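Local coordinates for protein putative cathepsin d (Ixodes ricinus, PDB 5N7Q) that probably cleaves proteins internally as an aspartic endopeptidase of the pepsin-like A1 family, and here holds the inhibitor pepstatin A, at residues A[20-25]-A[40-45]; A[175-180]-A[186-191]; A[279-284]-A[315-320]; A[288-293]-A[297-302]. All coordinates share one frame; numbering follows the deposited sequence. Where two conformers were deposited one is given.

Contact 1: residues A[20-25]-A[40-45]; sequences GPISIG and ANLWLP
I24 and L44 meet tip to tip across a buried interface, CG1 of I24 lying 3.5 Å from CD1 of L44, tighter than usual for two carbons. Next to this head-on pair, I22 and L42 run past each other in opposite directions, so that the CD1 ends of I22 and L42 touch alongside at 3.9 Å. I22 carries CG1 between its backbone N and carbonyl carbon (chi1 66°), and the extended chain beyond that branch delivers CD1 to L42. The other methyl of L42, CD2, is a looser neighbour of I24 CD1 at 4.2 Å. Strands 20-24 and 42-45 cross at 82° with their axes 10.4 Å apart, too far for backbone pairing; this is the orthogonal layer packing found inside each lobe of the pepsin fold, here the N-terminal one. Strand 42-45 follows the segment with D36, a predicted active-site aspartate whose side chain is about 10 Å from that of L42. F31 and V33 extend the apolar layer around L44, and L105 touches both leucines. On the other side of strand 20-24, S23 points away from the interface and its OG is hydrogen-bonded to R94.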
loop_
_atom_site.group_PDB
_atom_site.type_symbol
_atom_site.label_atom_id
_atom_site.label_comp_id
_atom_site.label_asym_id
_atom_site.label_seq_id
_atom_site.Cartn_x
_atom_site.Cartn_y
_atom_site.Cartn_z
ATOM N N GLY A 20 6.630 -2.907 8.621
ATOM C CA GLY A 20 7.380 -2.299 9.719
ATOM C C GLY A 20 6.889 -2.728 11.088
ATOM O O GLY A 20 5.794 -3.293 11.226
ATOM N N PRO A 21 7.680 -2.457 12.102
ATOM C CA PRO A 21 7.336 -2.844 13.455
ATOM C C PRO A 21 6.290 -1.985 14.163
ATOM O O PRO A 21 6.253 -0.773 14.006
ATOM C CB PRO A 21 8.675 -2.729 14.178
ATOM C CG PRO A 21 9.338 -1.592 13.482
ATOM C CD PRO A 21 9.011 -1.829 12.043
ATOM N N ILE A 22 5.455 -2.664 14.950
ATOM C CA ILE A 22 4.556 -1.993 15.894
ATOM C C ILE A 22 4.563 -2.823 17.155
ATOM O O ILE A 22 5.003 -3.953 17.137
ATOM C CB ILE A 22 3.097 -1.794 15.381
ATOM C CG1 ILE A 22 2.338 -3.121 15.194
ATOM C CG2 ILE A 22 3.091 -0.969 14.091
ATOM C CD1 ILE A 22 0.844 -2.977 14.909
ATOM N N SER A 23 4.050 -2.240 18.224
ATOM C CA SER A 23 3.707 -3.057 19.391
ATOM C C SER A 23 2.315 -2.788 19.847
ATOM O O SER A 23 1.737 -1.719 19.581
ATOM C CB SER A 23 4.699 -2.864 20.547
ATOM O OG SER A 23 4.532 -1.639 21.231
ATOM N N ILE A 24 1.764 -3.797 20.537
ATOM C CA ILE A 24 0.438 -3.729 21.123
ATOM C C ILE A 24 0.564 -4.138 22.585
ATOM O O ILE A 24 1.240 -5.107 22.901
ATOM C CB ILE A 24 -0.548 -4.688 20.423
ATOM C CG1 ILE A 24 -0.582 -4.483 18.892
ATOM C CG2 ILE A 24 -1.939 -4.594 21.040
ATOM C CD1 ILE A 24 -1.234 -3.217 18.368
ATOM N N GLY A 25 -0.128 -3.426 23.467
ATOM C CA GLY A 25 -0.374 -3.932 24.835
ATOM C C GLY A 25 0.692 -3.512 25.808
ATOM O O GLY A 25 1.679 -2.852 25.462
ATOM N N ALA A 40 -8.526 0.321 6.004
ATOM C CA ALA A 40 -8.652 1.183 7.201
ATOM C C ALA A 40 -8.552 0.442 8.539
ATOM O O ALA A 40 -8.562 1.098 9.579
ATOM C CB ALA A 40 -9.930 2.012 7.149
ATOM N N ASN A 41 -8.396 -0.879 8.515
ATOM C CA ASN A 41 -8.417 -1.695 9.745
ATOM C C ASN A 41 -7.025 -2.149 10.146
ATOM O O ASN A 41 -6.172 -2.410 9.273
ATOM C CB ASN A 41 -9.296 -2.928 9.549
ATOM C CG ASN A 41 -10.761 -2.580 9.477
ATOM O OD1 ASN A 41 -11.240 -2.185 8.429
ATOM N ND2 ASN A 41 -11.464 -2.675 10.611
ATOM N N LEU A 42 -6.811 -2.271 11.455
ATOM C CA LEU A 42 -5.641 -2.937 12.019
ATOM C C LEU A 42 -6.043 -4.342 12.448
ATOM O O LEU A 42 -7.049 -4.525 13.138
ATOM C CB LEU A 42 -5.130 -2.183 13.240
ATOM C CG LEU A 42 -3.991 -2.807 14.055
ATOM C CD1 LEU A 42 -2.711 -3.074 13.293
ATOM C CD2 LEU A 42 -3.761 -1.886 15.229
ATOM N N TRP A 43 -5.251 -5.343 12.065
ATOM C CA TRP A 43 -5.461 -6.696 12.620
ATOM C C TRP A 43 -4.149 -7.446 12.745
ATOM O O TRP A 43 -3.180 -7.153 12.055
ATOM C CB TRP A 43 -6.480 -7.515 11.819
ATOM C CG TRP A 43 -6.081 -7.816 10.403
ATOM C CD1 TRP A 43 -6.419 -7.080 9.274
ATOM C CD2 TRP A 43 -5.248 -8.874 9.949
ATOM N NE1 TRP A 43 -5.849 -7.635 8.171
ATOM C CE2 TRP A 43 -5.088 -8.712 8.552
ATOM C CE3 TRP A 43 -4.563 -9.914 10.590
ATOM C CZ2 TRP A 43 -4.344 -9.606 7.776
ATOM C CZ3 TRP A 43 -3.816 -10.803 9.810
ATOM C CH2 TRP A 43 -3.707 -10.620 8.427
ATOM N N LEU A 44 -4.152 -8.400 13.669
ATOM C CA LEU A 44 -3.007 -9.257 14.009
ATOM C C LEU A 44 -3.517 -10.656 14.300
ATOM O O LEU A 44 -4.691 -10.821 14.676
ATOM C CB LEU A 44 -2.271 -8.715 15.233
ATOM C CG LEU A 44 -1.572 -7.363 15.046
ATOM C CD1 LEU A 44 -1.201 -6.789 16.381
ATOM C CD2 LEU A 44 -0.396 -7.473 14.078
ATOM N N PRO A 45 -2.645 -11.680 14.160
ATOM C CA PRO A 45 -3.083 -13.038 14.532
ATOM C C PRO A 45 -3.359 -13.149 16.032
ATOM O O PRO A 45 -2.622 -12.603 16.824
ATOM C CB PRO A 45 -1.862 -13.906 14.158
ATOM C CG PRO A 45 -1.030 -13.038 13.230
ATOM C CD PRO A 45 -1.231 -11.663 13.772
#

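Contact 2: residues A[175-180]-A[186-191]; sequences GGIDHD and ITYVPV
Flanking I177, whose side chain meets I186 and Y188, a short turn is fixed by the bond from the backbone N of D180 to OD1 of D178, 2.9 Å long with an angle of 150° at the hydrogen. The donor reaches OD1 from above the carboxylate plane, 48° out of it. An acceptor side chain bonded to the N two residues on makes this an Asx turn, and it lies where the chain enters the 3-10 segment that begins at 179. I177 meets two residues of 186-191, one with each branch. Its CG2 meets CD1 of I186 tip to tip at 4.1 Å, while its CD1 comes to 3.7 Å from the phenolic OH of Y188, the two side chains arriving from opposite directions. I186, two residues before the tyrosine, also lays its CG2 3.5 Å above one face of the Y188 ring, displaced toward the rim. Y188 further makes a cation-pi contact with R332. Strand 187-190 pairs with strand 332-337 at the margin of the interdomain sheet that joins the two lobes in pepsin-like enzymes, and I325 of strand 322-327 touches I177, I186 and Y188. D178 N is hydrogen-bonded to the OH of Y323, which ties the loop to that same strand. With methyl groups against a methyl and a phenol oxygen, the direct contact between the segments is van der Waals in character, while the polar bonds that set the loop's course lie beside the contact.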
loop_
_atom_site.group_PDB
_atom_site.type_symbol
_atom_site.label_atom_id
_atom_site.label_comp_id
_atom_site.label_asym_id
_atom_site.label_seq_id
_atom_site.Cartn_x
_atom_site.Cartn_y
_atom_site.Cartn_z
ATOM N N GLY A 175 3.050 12.535 10.741
ATOM C CA GLY A 175 3.087 13.913 11.233
ATOM C C GLY A 175 4.147 14.782 10.599
ATOM O O GLY A 175 4.526 15.810 11.134
ATOM N N GLY A 176 4.621 14.405 9.421
ATOM C CA GLY A 176 5.585 15.254 8.739
ATOM C C GLY A 176 5.804 14.895 7.285
ATOM O O GLY A 176 5.335 13.834 6.810
ATOM N N ILE A 177 6.517 15.784 6.591
ATOM C CA ILE A 177 6.961 15.598 5.197
ATOM C C ILE A 177 8.458 15.838 5.206
ATOM O O ILE A 177 8.874 16.913 5.596
ATOM C CB ILE A 177 6.310 16.634 4.238
ATOM C CG1 ILE A 177 4.782 16.670 4.366
ATOM C CG2 ILE A 177 6.746 16.355 2.807
ATOM C CD1 ILE A 177 4.113 17.815 3.609
ATOM N N ASP A 178 9.259 14.855 4.775
ATOM C CA ASP A 178 10.724 14.959 4.858
ATOM C C ASP A 178 11.250 15.322 3.476
ATOM O O ASP A 178 11.275 14.476 2.572
ATOM C CB ASP A 178 11.306 13.634 5.326
ATOM C CG ASP A 178 12.777 13.696 5.619
ATOM O OD1 ASP A 178 13.451 14.698 5.315
ATOM O OD2 ASP A 178 13.275 12.717 6.200
ATOM N N HIS A 179 11.725 16.562 3.319
ATOM C CA HIS A 179 12.291 17.007 2.046
ATOM C C HIS A 179 13.614 16.280 1.746
ATOM O O HIS A 179 14.060 16.313 0.613
ATOM C CB HIS A 179 12.471 18.539 2.030
ATOM C CG HIS A 179 12.440 19.161 0.661
ATOM N ND1 HIS A 179 12.990 18.565 -0.455
ATOM C CD2 HIS A 179 11.896 20.323 0.230
ATOM C CE1 HIS A 179 12.820 19.355 -1.502
ATOM N NE2 HIS A 179 12.152 20.424 -1.111
ATOM N N ASP A 180 14.214 15.559 2.703
ATOM C CA ASP A 180 15.357 14.735 2.367
ATOM C C ASP A 180 14.965 13.468 1.612
ATOM O O ASP A 180 15.845 12.748 1.150
ATOM C CB ASP A 180 16.234 14.486 3.592
ATOM C CG ASP A 180 16.946 15.764 4.078
ATOM O OD1 ASP A 180 17.271 16.621 3.202
ATOM O OD2 ASP A 180 17.124 15.907 5.320
ATOM N N ILE A 186 6.452 19.562 -4.521
ATOM C CA ILE A 186 5.304 18.669 -4.441
ATOM C C ILE A 186 4.204 19.164 -5.360
ATOM O O ILE A 186 3.879 20.365 -5.370
ATOM C CB ILE A 186 4.782 18.596 -2.991
ATOM C CG1 ILE A 186 5.807 17.926 -2.076
ATOM C CG2 ILE A 186 3.545 17.726 -2.911
ATOM C CD1 ILE A 186 5.628 18.236 -0.606
ATOM N N THR A 187 3.633 18.225 -6.114
ATOM C CA THR A 187 2.344 18.442 -6.825
ATOM C C THR A 187 1.195 17.826 -6.051
ATOM O O THR A 187 1.219 16.626 -5.788
ATOM C CB THR A 187 2.408 17.783 -8.210
ATOM O OG1 THR A 187 3.464 18.394 -8.956
ATOM C CG2 THR A 187 1.113 17.985 -8.973
ATOM N N TYR A 188 0.186 18.641 -5.709
ATOM C CA TYR A 188 -0.974 18.145 -4.984
ATOM C C TYR A 188 -2.143 17.897 -5.920
ATOM O O TYR A 188 -2.289 18.581 -6.933
ATOM C CB TYR A 188 -1.361 19.127 -3.876
ATOM C CG TYR A 188 -0.442 19.067 -2.674
ATOM C CD1 TYR A 188 -0.518 18.012 -1.790
ATOM C CD2 TYR A 188 0.500 20.071 -2.433
ATOM C CE1 TYR A 188 0.316 17.926 -0.684
ATOM C CE2 TYR A 188 1.351 20.008 -1.325
ATOM C CZ TYR A 188 1.241 18.942 -0.440
ATOM O OH TYR A 188 2.063 18.848 0.654
ATOM N N VAL A 189 -2.958 16.915 -5.563
ATOM C CA VAL A 189 -4.216 16.585 -6.234
ATOM C C VAL A 189 -5.275 16.429 -5.113
ATOM O O VAL A 189 -5.024 15.782 -4.097
ATOM C CB VAL A 189 -4.091 15.331 -7.144
ATOM C CG1 VAL A 189 -3.734 14.077 -6.364
ATOM C CG2 VAL A 189 -5.329 15.166 -8.000
ATOM N N PRO A 190 -6.446 17.038 -5.267
ATOM C CA PRO A 190 -7.437 16.897 -4.196
ATOM C C PRO A 190 -8.056 15.514 -4.177
ATOM O O PRO A 190 -8.326 14.929 -5.238
ATOM C CB PRO A 190 -8.514 17.926 -4.550
ATOM C CG PRO A 190 -8.316 18.235 -5.979
ATOM C CD PRO A 190 -6.894 17.943 -6.343
ATOM N N VAL A 191 -8.315 14.977 -2.991
ATOM C CA VAL A 191 -9.101 13.731 -2.910
ATOM C C VAL A 191 -10.508 14.012 -3.455
ATOM O O VAL A 191 -11.073 15.070 -3.233
ATOM C CB VAL A 191 -9.120 13.175 -1.458
ATOM C CG1 VAL A 191 -10.106 12.037 -1.273
ATOM C CG2 VAL A 191 -7.717 12.775 -1.023
#

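Contact 3: residues A[279-284]-A[315-320]; sequences FSLRSK and GDVFLG
The F318 ring is met near its plane, at the edge, by CB of F279 and CD1 of L281, while its CZ approaches the F279 ring obliquely. Both rings belong to an aromatic cluster in the C-terminal lobe of the pepsin fold: F335 stands edge-to-face to F318, and Y322 edge-to-face to F279. Helix 316-319 starts just after G315, the glycine that probably closes the hydrophobic-hydrophobic-glycine element of the psi motif in this lobe. The F318 side chain lies about 9 Å from that of D227, a predicted active-site residue. With CG anti to the backbone N (chi1 -167°), the F318 ring extends until CZ is 3.7 Å from F279 CB. L281 crosses the F318 side chain at about a right angle, its CD1 4.2 Å from F318 CD1, and the same methyl is 4.3 Å from CG1 of V317. I233 touches L281, V317 and F318, joining strand 233-235 to this apolar core. The helix start is held by the carbonyl of G315, whose O accepts from F318 N at 2.9 Å and from L319 N at 3.0 Å. The second methyl of L281, CD2, rests 3.9 Å from the backbone O of V317.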
loop_
_atom_site.group_PDB
_atom_site.type_symbol
_atom_site.label_atom_id
_atom_site.label_comp_id
_atom_site.label_asym_id
_atom_site.label_seq_id
_atom_site.Cartn_x
_atom_site.Cartn_y
_atom_site.Cartn_z
ATOM N N PHE A 279 4.149 12.383 -14.674
ATOM C CA PHE A 279 4.866 11.496 -13.765
ATOM C C PHE A 279 5.240 10.245 -14.582
ATOM O O PHE A 279 4.407 9.372 -14.813
ATOM C CB PHE A 279 3.975 11.166 -12.554
ATOM C CG PHE A 279 3.706 12.365 -11.694
ATOM C CD1 PHE A 279 4.569 12.707 -10.676
ATOM C CD2 PHE A 279 2.616 13.172 -11.964
ATOM C CE1 PHE A 279 4.349 13.848 -9.925
ATOM C CE2 PHE A 279 2.382 14.312 -11.216
ATOM C CZ PHE A 279 3.255 14.640 -10.191
ATOM N N SER A 280 6.499 10.205 -14.988
ATOM C CA SER A 280 7.040 9.178 -15.895
ATOM C C SER A 280 7.575 7.980 -15.109
ATOM O O SER A 280 8.148 8.124 -14.029
ATOM C CB SER A 280 8.145 9.828 -16.733
ATOM O OG SER A 280 8.619 8.944 -17.737
ATOM N N LEU A 281 7.362 6.790 -15.668
ATOM C CA LEU A 281 7.929 5.559 -15.160
ATOM C C LEU A 281 8.764 4.940 -16.278
ATOM O O LEU A 281 8.245 4.685 -17.347
ATOM C CB LEU A 281 6.806 4.590 -14.783
ATOM C CG LEU A 281 5.843 5.113 -13.725
ATOM C CD1 LEU A 281 4.663 4.177 -13.622
ATOM C CD2 LEU A 281 6.544 5.188 -12.379
ATOM N N ARG A 282 10.039 4.702 -15.998
ATOM C CA ARG A 282 10.916 3.949 -16.899
ATOM C C ARG A 282 10.632 2.484 -16.746
ATOM O O ARG A 282 10.071 2.042 -15.723
ATOM C CB ARG A 282 12.368 4.208 -16.502
ATOM C CG ARG A 282 12.796 5.673 -16.565
ATOM C CD ARG A 282 14.083 5.926 -15.769
ATOM N NE ARG A 282 15.142 4.999 -16.118
ATOM C CZ ARG A 282 16.124 4.554 -15.320
ATOM N NH1 ARG A 282 16.253 4.959 -14.056
ATOM N NH2 ARG A 282 16.991 3.678 -15.812
ATOM N N SER A 283 11.082 1.672 -17.706
ATOM C CA SER A 283 10.935 0.229 -17.559
ATOM C C SER A 283 11.659 -0.260 -16.304
ATOM O O SER A 283 11.207 -1.215 -15.656
ATOM C CB SER A 283 11.395 -0.508 -18.816
ATOM O OG SER A 283 12.776 -0.316 -18.989
ATOM N N LYS A 284 12.720 0.447 -15.905
ATOM C CA LYS A 284 13.404 0.102 -14.648
ATOM C C LYS A 284 12.459 0.236 -13.448
ATOM O O LYS A 284 12.543 -0.555 -12.493
ATOM C CB LYS A 284 14.672 0.932 -14.426
ATOM C CG LYS A 284 15.457 0.526 -13.169
ATOM C CD LYS A 284 16.887 1.027 -13.269
ATOM C CE LYS A 284 17.775 0.574 -12.117
ATOM N NZ LYS A 284 18.997 1.427 -12.036
ATOM N N GLY A 315 0.098 1.599 -6.975
ATOM C CA GLY A 315 0.794 0.883 -5.919
ATOM C C GLY A 315 2.277 1.187 -5.923
ATOM O O GLY A 315 2.699 2.242 -6.403
ATOM N N ASP A 316 3.060 0.263 -5.348
ATOM C CA ASP A 316 4.459 0.514 -5.030
ATOM C C ASP A 316 5.299 0.831 -6.273
ATOM O O ASP A 316 6.277 1.568 -6.202
ATOM C CB ASP A 316 5.079 -0.664 -4.277
ATOM C CG ASP A 316 4.344 -1.033 -2.994
ATOM O OD1 ASP A 316 3.679 -0.131 -2.397
ATOM O OD2 ASP A 316 4.443 -2.224 -2.568
ATOM N N VAL A 317 4.925 0.288 -7.426
ATOM C CA VAL A 317 5.614 0.656 -8.681
ATOM C C VAL A 317 5.650 2.176 -8.899
ATOM O O VAL A 317 6.659 2.723 -9.358
ATOM C CB VAL A 317 4.955 -0.063 -9.883
ATOM C CG1 VAL A 317 5.251 0.647 -11.190
ATOM C CG2 VAL A 317 5.394 -1.506 -9.907
ATOM N N PHE A 318 4.549 2.858 -8.559
ATOM C CA PHE A 318 4.447 4.329 -8.652
ATOM C C PHE A 318 4.952 5.047 -7.414
ATOM O O PHE A 318 5.660 6.068 -7.514
ATOM C CB PHE A 318 2.982 4.761 -8.922
ATOM C CG PHE A 318 2.818 6.190 -9.324
ATOM C CD1 PHE A 318 2.963 6.570 -10.649
ATOM C CD2 PHE A 318 2.533 7.168 -8.391
ATOM C CE1 PHE A 318 2.815 7.883 -11.028
ATOM C CE2 PHE A 318 2.411 8.494 -8.770
ATOM C CZ PHE A 318 2.524 8.855 -10.071
ATOM N N LEU A 319 4.620 4.510 -6.246
ATOM C CA LEU A 319 4.863 5.206 -4.985
ATOM C C LEU A 319 6.316 5.103 -4.537
ATOM O O LEU A 319 6.723 5.794 -3.610
ATOM C CB LEU A 319 3.910 4.634 -3.903
ATOM C CG LEU A 319 2.408 4.776 -4.187
ATOM C CD1 LEU A 319 1.625 3.973 -3.144
ATOM C CD2 LEU A 319 1.985 6.224 -4.221
ATOM N N GLY A 320 7.110 4.273 -5.191
ATOM C CA GLY A 320 8.568 4.289 -5.011
ATOM C C GLY A 320 9.262 5.472 -5.655
ATOM O O GLY A 320 9.979 6.229 -4.989
#

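Contact 4: residues A[288-293]-A[297-302]; sequences LKVNQQ and LCVSGF
V290 and V299 share one rotamer, with CG1 anti to the backbone N (chi1 173° and 168°) and CG2 turned back beside it, and this brings their CG2 methyls together at 3.7 Å as the side chains cross at a slant. Farther out, Q292 and L297 meet at about a right angle: the extended glutamine lays CG and OE1 each 3.9 Å from CD1 of L297. CB of L297 leans on the carbonyl of its pairing partner, 3.6 Å from V290 O. The backbones form an antiparallel beta hairpin of the C-terminal lobe, strands 287-292 and 295-304, twisted to 130° between their directions. L288 with V299 and V290 with L297 are hydrogen-bonded pairs, each closed by two bonds; the shorter of each run at 2.8 Å, from V299 N to L288 O and from L297 N to V290 O. Between them K289 and C298 form a non-hydrogen-bonded pair facing the other way, where C298 makes a disulfide with C261 and so joins the hairpin to the chain next to strand 258-259. On the valine face, L288 packs against a modified side chain of the bound peptide inhibitor. Past the paired region, OG of S300 accepts from F302 N at 3.3 Å in an ST turn, and is also hydrogen-bonded to N244.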
loop_
_atom_site.group_PDB
_atom_site.type_symbol
_atom_site.label_atom_id
_atom_site.label_comp_id
_atom_site.label_asym_id
_atom_site.label_seq_id
_atom_site.Cartn_x
_atom_site.Cartn_y
_atom_site.Cartn_z
ATOM N N LEU A 288 8.931 -5.786 -12.723
ATOM C CA LEU A 288 9.216 -6.463 -11.458
ATOM C C LEU A 288 9.841 -7.820 -11.724
ATOM O O LEU A 288 9.266 -8.624 -12.442
ATOM C CB LEU A 288 7.928 -6.636 -10.649
ATOM C CG LEU A 288 8.090 -7.272 -9.250
ATOM C CD1 LEU A 288 8.759 -6.332 -8.279
ATOM C CD2 LEU A 288 6.729 -7.706 -8.735
ATOM N N LYS A 289 10.994 -8.087 -11.116
ATOM C CA LYS A 289 11.594 -9.436 -11.113
ATOM C C LYS A 289 10.858 -10.309 -10.125
ATOM O O LYS A 289 10.724 -9.940 -8.949
ATOM C CB LYS A 289 13.062 -9.420 -10.689
ATOM C CG LYS A 289 13.684 -10.823 -10.634
ATOM C CD LYS A 289 15.100 -10.798 -10.076
ATOM C CE LYS A 289 15.598 -12.194 -9.763
ATOM N NZ LYS A 289 16.958 -12.128 -9.163
ATOM N N VAL A 290 10.381 -11.456 -10.596
ATOM C CA VAL A 290 9.648 -12.432 -9.785
ATOM C C VAL A 290 10.245 -13.799 -10.105
ATOM O O VAL A 290 10.568 -14.082 -11.245
ATOM C CB VAL A 290 8.142 -12.420 -10.113
ATOM C CG1 VAL A 290 7.384 -13.543 -9.402
ATOM C CG2 VAL A 290 7.534 -11.092 -9.693
ATOM N N ASN A 291 10.397 -14.630 -9.074
ATOM C CA ASN A 291 10.762 -16.025 -9.244
ATOM C C ASN A 291 9.614 -16.902 -8.862
ATOM O O ASN A 291 9.087 -16.789 -7.758
ATOM C CB ASN A 291 12.007 -16.355 -8.428
ATOM C CG ASN A 291 13.224 -15.695 -9.009
ATOM O OD1 ASN A 291 13.421 -14.482 -8.849
ATOM N ND2 ASN A 291 14.010 -16.449 -9.757
ATOM N N GLN A 292 9.212 -17.764 -9.800
ATOM C CA GLN A 292 8.084 -18.664 -9.610
ATOM C C GLN A 292 8.390 -19.997 -10.239
ATOM O O GLN A 292 8.906 -20.040 -11.352
ATOM C CB GLN A 292 6.837 -18.123 -10.313
ATOM C CG GLN A 292 6.522 -16.671 -10.050
ATOM C CD GLN A 292 5.065 -16.346 -10.314
ATOM O OE1 GLN A 292 4.444 -16.922 -11.213
ATOM N NE2 GLN A 292 4.506 -15.429 -9.528
ATOM N N GLN A 293 8.038 -21.080 -9.542
ATOM C CA GLN A 293 8.132 -22.439 -10.104
ATOM C C GLN A 293 9.519 -22.744 -10.680
ATOM O O GLN A 293 9.646 -23.417 -11.713
ATOM C CB GLN A 293 7.063 -22.634 -11.194
ATOM N N LEU A 297 11.243 -14.576 -13.880
ATOM C CA LEU A 297 10.320 -13.901 -14.801
ATOM C C LEU A 297 10.487 -12.400 -14.712
ATOM O O LEU A 297 10.940 -11.867 -13.698
ATOM C CB LEU A 297 8.882 -14.239 -14.449
ATOM C CG LEU A 297 8.516 -15.721 -14.371
ATOM C CD1 LEU A 297 7.087 -15.828 -13.853
ATOM C CD2 LEU A 297 8.728 -16.443 -15.697
ATOM N N CYS A 298 10.090 -11.727 -15.779
ATOM C CA CYS A 298 10.015 -10.265 -15.799
ATOM C C CYS A 298 8.550 -9.905 -15.947
ATOM O O CYS A 298 7.967 -10.070 -17.039
ATOM C CB CYS A 298 10.861 -9.710 -16.928
ATOM S SG CYS A 298 12.615 -10.033 -16.616
ATOM N N VAL A 299 7.978 -9.426 -14.849
ATOM C CA VAL A 299 6.541 -9.184 -14.768
ATOM C C VAL A 299 6.261 -7.720 -15.118
ATOM O O VAL A 299 6.907 -6.803 -14.621
ATOM C CB VAL A 299 6.038 -9.543 -13.361
ATOM C CG1 VAL A 299 4.619 -9.035 -13.114
ATOM C CG2 VAL A 299 6.130 -11.043 -13.159
ATOM N N SER A 300 5.281 -7.502 -15.983
ATOM C CA SER A 300 4.821 -6.171 -16.259
ATOM C C SER A 300 4.141 -5.598 -15.023
ATOM O O SER A 300 3.243 -6.229 -14.465
ATOM C CB SER A 300 3.804 -6.195 -17.384
ATOM O OG SER A 300 3.207 -4.912 -17.505
ATOM N N GLY A 301 4.528 -4.406 -14.646
ATOM C CA GLY A 301 3.938 -3.739 -13.498
ATOM C C GLY A 301 2.576 -3.123 -13.735
ATOM O O GLY A 301 2.112 -2.363 -12.895
ATOM N N PHE A 302 1.941 -3.434 -14.856
ATOM C CA PHE A 302 0.565 -3.013 -15.132
ATOM C C PHE A 302 -0.311 -4.225 -15.236
ATOM O O PHE A 302 -0.145 -5.031 -16.164
ATOM C CB PHE A 302 0.476 -2.135 -16.386
ATOM C CG PHE A 302 1.464 -1.033 -16.389
ATOM C CD1 PHE A 302 1.227 0.118 -15.676
ATOM C CD2 PHE A 302 2.665 -1.168 -17.065
ATOM C CE1 PHE A 302 2.174 1.119 -15.651
ATOM C CE2 PHE A 302 3.609 -0.171 -17.053
ATOM C CZ PHE A 302 3.363 0.983 -16.322
#

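How the contacts relate
Contacts 1 and 3 are the fully buried ones, each inside its own lobe on opposite sides of the chain's centre, about 28 Å apart between centres; one packs aliphatic branches of crossing strands, the other sets phenylalanine rings, with a leucine and a valine, between strand and helix. Contact 2 is a surface patch with little polar content across it, yet it touches contact 3, T187 CB lying 3.8 Å from F279 CZ. Contact 4, partly buried, differs in kind: its segments are joined by backbone hydrogen bonds. Strand 287-292 directly follows helix 283-286 of contact 3, so these two share a lobe and a sheet, whereas contacts 1 and 4 stay about 17 Å apart at nearest atoms.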